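Side-chain contacts in uncharacterized protein (Cricetid herpesvirus 2, PDB 4ZKQ), which binds chemokines and probably acts as a secreted herpesvirus decoy receptor that keeps them from the receptors of the host: residues 52-57 and 76-81; 168-171 and 175-178. All coordinates share one frame; numbering follows the deposited sequence.

Contact 1 (52-57 and 76-81); sequences CDKITY and STDITC
Lys54 and Asp78 meet in a salt bridge, with Lys54 NZ 2.8 Å from Asp78 OD2. The ammonium group does not lie in the carboxylate plane but comes from above it, 51° out, and Lys54 CE follows closely, 3.2 Å from the same OD2. Reaching that oxygen takes the full length of a lysine: CG stands anti to the backbone N (chi1 156°) and the chain runs on extended, from strand 54-59 to the loop that follows strand 68-74. Lys54 NZ has a second salt bridge, to Glu384, while the other oxygen of Asp78, OD1, pairs with Lys215.

The threonines add a looser, uncharged contact. Thr77 OG1 lies 3.6 Å from Thr56 OG1 and 3.7 Å from the methyl Thr56 CG2, so it meets both branches of the other side chain. A short beta-branched residue suits each place, offering a hydroxyl and a methyl close to the backbone. The polar partner of Thr56 OG1 is Lys215, which therefore grips both Thr56 and Asp78.

Glu384, Lys54, Asp78 and Lys215 thus alternate in charge, a network in which the buried Lys54, between two carboxylates, is probably kept charged, while Asp78 is shared with Lys215.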
ATOM      1  N   CYS A  52       7.863  -8.241  -6.277  1.00 11.11           N
ATOM      2  CA  CYS A  52       7.044  -7.035  -6.410  1.00  9.86           C
ATOM      3  C   CYS A  52       6.286  -6.980  -7.732  1.00 11.17           C
ATOM      4  O   CYS A  52       6.842  -7.284  -8.780  1.00 14.27           O
ATOM      5  CB  CYS A  52       7.926  -5.791  -6.277  1.00 12.67           C
ATOM      6  SG  CYS A  52       8.614  -5.533  -4.608  1.00 13.88           S
ATOM      7  N   ASP A  53       5.021  -6.563  -7.670  1.00 11.31           N
ATOM      8  CA  ASP A  53       4.196  -6.385  -8.864  1.00 14.02           C
ATOM      9  C   ASP A  53       4.053  -4.908  -9.191  1.00 14.29           C
ATOM     10  O   ASP A  53       3.697  -4.533 -10.306  1.00 11.05           O
ATOM     11  CB  ASP A  53       2.825  -7.041  -8.659  1.00 12.83           C
ATOM     12  CG  ASP A  53       2.935  -8.534  -8.421  1.00 13.11           C
ATOM     13  OD1 ASP A  53       3.368  -9.235  -9.359  1.00 14.82           O
ATOM     14  OD2 ASP A  53       2.622  -9.005  -7.300  1.00 13.59           O
ATOM     15  N   LYS A  54       4.382  -4.071  -8.215  1.00 10.57           N
ATOM     16  CA  LYS A  54       4.286  -2.637  -8.362  1.00 11.77           C
ATOM     17  C   LYS A  54       5.252  -2.001  -7.372  1.00 14.73           C
ATOM     18  O   LYS A  54       5.480  -2.556  -6.297  1.00 12.05           O
ATOM     19  CB  LYS A  54       2.843  -2.190  -8.118  1.00 15.92           C
ATOM     20  CG  LYS A  54       2.665  -0.758  -7.671  1.00 21.66           C
ATOM     21  CD  LYS A  54       1.183  -0.418  -7.537  1.00 17.24           C
ATOM     22  CE  LYS A  54       0.980   0.789  -6.659  1.00 21.03           C
ATOM     23  NZ  LYS A  54      -0.403   1.316  -6.740  1.00 18.94           N
ATOM     24  N   ILE A  55       5.823  -0.853  -7.726  1.00  9.45           N
ATOM     25  CA  ILE A  55       6.715  -0.166  -6.806  1.00 10.79           C
ATOM     26  C   ILE A  55       6.534   1.353  -6.854  1.00 11.32           C
ATOM     27  O   ILE A  55       6.394   1.948  -7.919  1.00 10.87           O
ATOM     28  CB  ILE A  55       8.181  -0.539  -7.080  1.00 10.34           C
ATOM     29  CG1 ILE A  55       9.084   0.008  -5.967  1.00 15.26           C
ATOM     30  CG2 ILE A  55       8.622  -0.059  -8.460  1.00 15.00           C
ATOM     31  CD1 ILE A  55      10.453  -0.627  -5.950  1.00 19.44           C
ATOM     32  N   THR A  56       6.510   1.951  -5.669  1.00 12.91           N
ATOM     33  CA  THR A  56       6.393   3.391  -5.504  1.00 10.79           C
ATOM     34  C   THR A  56       7.729   3.903  -4.998  1.00 14.22           C
ATOM     35  O   THR A  56       8.317   3.303  -4.104  1.00 12.54           O
ATOM     36  CB  THR A  56       5.271   3.758  -4.516  1.00 13.46           C
ATOM     37  OG1 THR A  56       3.997   3.446  -5.098  1.00 15.15           O
ATOM     38  CG2 THR A  56       5.299   5.257  -4.148  1.00 10.75           C
ATOM     39  N   TYR A  57       8.221   4.984  -5.598  1.00 12.22           N
ATOM     40  CA  TYR A  57       9.487   5.585  -5.198  1.00 11.97           C
ATOM     41  C   TYR A  57       9.238   6.836  -4.356  1.00 11.24           C
ATOM     42  O   TYR A  57       8.327   7.615  -4.644  1.00 11.86           O
ATOM     43  CB  TYR A  57      10.324   5.952  -6.425  1.00 11.61           C
ATOM     44  CG  TYR A  57      10.515   4.832  -7.409  1.00 13.24           C
ATOM     45  CD1 TYR A  57      11.529   3.896  -7.236  1.00 18.60           C
ATOM     46  CD2 TYR A  57       9.692   4.710  -8.522  1.00 10.86           C
ATOM     47  CE1 TYR A  57      11.711   2.867  -8.142  1.00 16.23           C
ATOM     48  CE2 TYR A  57       9.866   3.684  -9.428  1.00 14.17           C
ATOM     49  CZ  TYR A  57      10.877   2.767  -9.234  1.00 17.48           C
ATOM     50  OH  TYR A  57      11.062   1.745 -10.141  1.00 20.23           O
ATOM     51  N   SER A  76       1.432   0.712   2.898  1.00 15.61           N
ATOM     52  CA  SER A  76       1.038   0.935   1.506  1.00 23.74           C
ATOM     53  C   SER A  76       0.733   2.422   1.281  1.00 22.40           C
ATOM     54  O   SER A  76      -0.067   2.990   2.018  1.00 17.81           O
ATOM     55  CB  SER A  76      -0.187   0.079   1.160  1.00 28.89           C
ATOM     56  OG  SER A  76      -0.621   0.316  -0.169  1.00 50.83           O
ATOM     57  N   THR A  77       1.349   3.067   0.287  1.00 19.33           N
ATOM     58  CA  THR A  77       1.042   4.481   0.057  1.00 21.93           C
ATOM     59  C   THR A  77      -0.335   4.678  -0.569  1.00 17.97           C
ATOM     60  O   THR A  77      -0.975   5.705  -0.361  1.00 23.35           O
ATOM     61  CB  THR A  77       2.094   5.191  -0.837  1.00 29.34           C
ATOM     62  OG1 THR A  77       2.329   4.429  -2.031  1.00 39.53           O
ATOM     63  CG2 THR A  77       3.383   5.420  -0.044  1.00 41.60           C
ATOM     64  N   ASP A  78      -0.810   3.686  -1.310  1.00 15.79           N
ATOM     65  CA  ASP A  78      -2.056   3.873  -2.039  1.00 21.56           C
ATOM     66  C   ASP A  78      -3.251   3.230  -1.345  1.00 23.70           C
ATOM     67  O   ASP A  78      -3.114   2.309  -0.535  1.00 21.11           O
ATOM     68  CB  ASP A  78      -1.919   3.324  -3.453  1.00 18.75           C
ATOM     69  CG  ASP A  78      -0.710   3.890  -4.174  1.00 14.16           C
ATOM     70  OD1 ASP A  78      -0.611   5.130  -4.293  1.00 16.71           O
ATOM     71  OD2 ASP A  78       0.138   3.095  -4.606  1.00 17.77           O
ATOM     72  N   ILE A  79      -4.429   3.736  -1.681  1.00 18.36           N
ATOM     73  CA  ILE A  79      -5.665   3.168  -1.193  1.00 43.42           C
ATOM     74  C   ILE A  79      -6.102   2.107  -2.183  1.00 57.37           C
ATOM     75  O   ILE A  79      -6.296   2.397  -3.373  1.00 27.95           O
ATOM     76  CB  ILE A  79      -6.764   4.245  -1.030  1.00 67.97           C
ATOM     77  CG1 ILE A  79      -6.351   5.275   0.026  1.00 53.46           C
ATOM     78  CG2 ILE A  79      -8.111   3.615  -0.675  1.00 42.75           C
ATOM     79  CD1 ILE A  79      -7.377   6.364   0.254  1.00 55.84           C
ATOM     80  N   THR A  80      -6.204   0.868  -1.712  1.00 25.06           N
ATOM     81  CA  THR A  80      -6.920  -0.144  -2.484  1.00 19.31           C
ATOM     82  C   THR A  80      -7.999  -0.734  -1.595  1.00 18.93           C
ATOM     83  O   THR A  80      -9.183  -0.571  -1.863  1.00 20.47           O
ATOM     84  CB  THR A  80      -6.005  -1.261  -3.020  1.00 24.67           C
ATOM     85  OG1 THR A  80      -5.036  -0.704  -3.917  1.00 21.03           O
ATOM     86  CG2 THR A  80      -6.835  -2.296  -3.785  1.00 19.24           C
ATOM     87  N   CYS A  81      -7.575  -1.424  -0.543  1.00 18.29           N
ATOM     88  CA  CYS A  81      -8.485  -2.019   0.432  1.00 17.76           C
ATOM     89  C   CYS A  81      -8.047  -1.662   1.856  1.00 23.92           C
ATOM     90  O   CYS A  81      -7.268  -2.388   2.464  1.00 19.32           O
ATOM     91  CB  CYS A  81      -8.529  -3.538   0.278  1.00 19.11           C
ATOM     92  SG  CYS A  81      -9.705  -4.316   1.414  1.00 19.65           S
TER

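Contact 2 (168-171 and 175-178); sequences FKEL and GVCS
Glu170 lays the end of its side chain over one methyl of Val176: OE2 is 3.3 Å from Val176 CG2, and Glu170 CD is 3.5 Å from the same carbon. Only one branch of the valine takes part in this overlap. CG2 stands beside the backbone N of Val176, whereas CG1 is anti to it (chi1 179°). The glutamate chain, extended beyond CG, carries its carboxylate back across the turn from a residue that has already left the strand. The length of a glutamate suits this reach, and a compact beta-branched residue suits the strand opposite.

The backbones are joined by a pair of bonds between Phe168 and Val176. Val176 N gives its hydrogen to Phe168 O at 2.9 Å, and Phe168 N returns one to Val176 O at 3.0 Å. Phe168 CB also rests 3.4 Å from Val176 O, but the ring leads away, toward Leu75. Next along, Lys169 faces Gly175 in a non-hydrogen-bonded pair, their CA atoms 4.8 Å apart; Gly175 brings no side chain to the face that Lys169 uses.

Alternating hydrogen-bonded and non-hydrogen-bonded pairs mark antiparallel pairing, and the short direct connection makes strands 161-169 and 175-181 a beta hairpin.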
ATOM      1  N   PHE A 168       4.685  -5.073   0.718  1.00 11.60           N
ATOM      2  CA  PHE A 168       3.378  -5.373   1.302  1.00 12.09           C
ATOM      3  C   PHE A 168       2.659  -6.421   0.464  1.00 12.31           C
ATOM      4  O   PHE A 168       2.276  -6.165  -0.685  1.00 12.68           O
ATOM      5  CB  PHE A 168       2.535  -4.100   1.406  1.00 14.20           C
ATOM      6  CG  PHE A 168       1.247  -4.273   2.174  1.00 12.06           C
ATOM      7  CD1 PHE A 168       1.244  -4.279   3.559  1.00 17.45           C
ATOM      8  CD2 PHE A 168       0.044  -4.406   1.512  1.00 16.47           C
ATOM      9  CE1 PHE A 168       0.056  -4.434   4.267  1.00 22.92           C
ATOM     10  CE2 PHE A 168      -1.142  -4.560   2.213  1.00 20.93           C
ATOM     11  CZ  PHE A 168      -1.135  -4.575   3.589  1.00 19.12           C
ATOM     12  N   LYS A 169       2.507  -7.614   1.023  1.00 13.99           N
ATOM     13  CA  LYS A 169       1.775  -8.675   0.343  1.00 16.06           C
ATOM     14  C   LYS A 169       0.304  -8.539   0.682  1.00 14.35           C
ATOM     15  O   LYS A 169      -0.116  -8.806   1.810  1.00 13.27           O
ATOM     16  CB  LYS A 169       2.289 -10.063   0.724  1.00 15.70           C
ATOM     17  CG  LYS A 169       1.694 -11.140  -0.169  1.00 20.64           C
ATOM     18  CD  LYS A 169       2.317 -12.501   0.041  1.00 33.30           C
ATOM     19  CE  LYS A 169       2.006 -13.412  -1.142  1.00 35.67           C
ATOM     20  NZ  LYS A 169       2.601 -14.767  -0.986  1.00 52.04           N
ATOM     21  N   GLU A 170      -0.468  -8.082  -0.297  1.00 12.10           N
ATOM     22  CA  GLU A 170      -1.894  -7.883  -0.122  1.00 18.97           C
ATOM     23  C   GLU A 170      -2.627  -9.200   0.023  1.00 19.96           C
ATOM     24  O   GLU A 170      -2.103 -10.275  -0.289  1.00 14.62           O
ATOM     25  CB  GLU A 170      -2.481  -7.105  -1.306  1.00 18.00           C
ATOM     26  CG  GLU A 170      -1.941  -5.699  -1.432  1.00 20.17           C
ATOM     27  CD  GLU A 170      -2.662  -4.875  -2.485  1.00 22.44           C
ATOM     28  OE1 GLU A 170      -3.314  -5.468  -3.364  1.00 25.72           O
ATOM     29  OE2 GLU A 170      -2.571  -3.631  -2.433  1.00 33.17           O
ATOM     30  N   LEU A 171      -3.862  -9.101   0.488  1.00 20.29           N
ATOM     31  CA  LEU A 171      -4.721 -10.267   0.608  1.00 23.29           C
ATOM     32  C   LEU A 171      -4.808 -10.980  -0.742  1.00 20.66           C
ATOM     33  O   LEU A 171      -4.824 -12.206  -0.812  1.00 22.11           O
ATOM     34  CB  LEU A 171      -6.102  -9.844   1.112  1.00 28.96           C
ATOM     35  CG  LEU A 171      -7.128 -10.938   1.384  1.00 48.14           C
ATOM     36  CD1 LEU A 171      -6.652 -11.882   2.481  1.00 29.83           C
ATOM     37  CD2 LEU A 171      -8.448 -10.289   1.759  1.00 43.66           C
ATOM     38  N   GLY A 175       2.187  -8.118  -4.726  1.00 10.43           N
ATOM     39  CA  GLY A 175       3.312  -7.519  -4.037  1.00 17.93           C
ATOM     40  C   GLY A 175       3.377  -6.033  -4.316  1.00 14.38           C
ATOM     41  O   GLY A 175       3.837  -5.606  -5.380  1.00 13.80           O
ATOM     42  N   VAL A 176       2.902  -5.244  -3.361  1.00 12.00           N
ATOM     43  CA  VAL A 176       2.869  -3.798  -3.508  1.00 15.47           C
ATOM     44  C   VAL A 176       4.011  -3.195  -2.710  1.00 14.20           C
ATOM     45  O   VAL A 176       4.004  -3.208  -1.482  1.00 14.33           O
ATOM     46  CB  VAL A 176       1.528  -3.229  -3.050  1.00 22.66           C
ATOM     47  CG1 VAL A 176       1.512  -1.727  -3.196  1.00 29.48           C
ATOM     48  CG2 VAL A 176       0.419  -3.840  -3.877  1.00 23.68           C
ATOM     49  N   CYS A 177       4.993  -2.662  -3.425  1.00 14.11           N
ATOM     50  CA  CYS A 177       6.245  -2.286  -2.799  1.00 11.63           C
ATOM     51  C   CYS A 177       6.501  -0.794  -2.804  1.00 11.52           C
ATOM     52  O   CYS A 177       5.941  -0.048  -3.608  1.00 10.91           O
ATOM     53  CB  CYS A 177       7.390  -3.012  -3.489  1.00 10.89           C
ATOM     54  SG  CYS A 177       7.174  -4.799  -3.382  1.00 13.72           S
ATOM     55  N   SER A 178       7.347  -0.354  -1.886  0.57  8.92           N
ATOM     56  CA  SER A 178       7.756   1.036  -1.860  0.57 13.67           C
ATOM     57  C   SER A 178       9.226   1.113  -1.503  0.57 11.71           C
ATOM     58  O   SER A 178       9.707   0.375  -0.647  0.57 13.14           O
ATOM     59  CB  SER A 178       6.908   1.836  -0.874  0.57 16.15           C
ATOM     60  OG  SER A 178       7.002   1.303   0.427  0.57 10.80           O
TER

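From the N terminus, the chain leaves helix 44-51, enters strand 54-59, and returns through residues 76-81, where contact 1 closes a loop with 18 residues between its segments. Contact 2 comes later and closes the hairpin, with three residues between its segments, so the two follow in series, neither nested nor crossed. They nevertheless meet in space, their centres about 6 Å apart, because strands 54-59 and 175-181 run parallel as neighbours in one mixed sheet. The disulfide Cys52-Cys177, SG to SG 2.0 Å, fastens them covalently, and Asp53 N lies 2.8 Å from Gly175 O, probably a hydrogen bond. Contact 1 ties the loop before strand 85-94 to strand 54-59; contact 2 joins the hairpin strands.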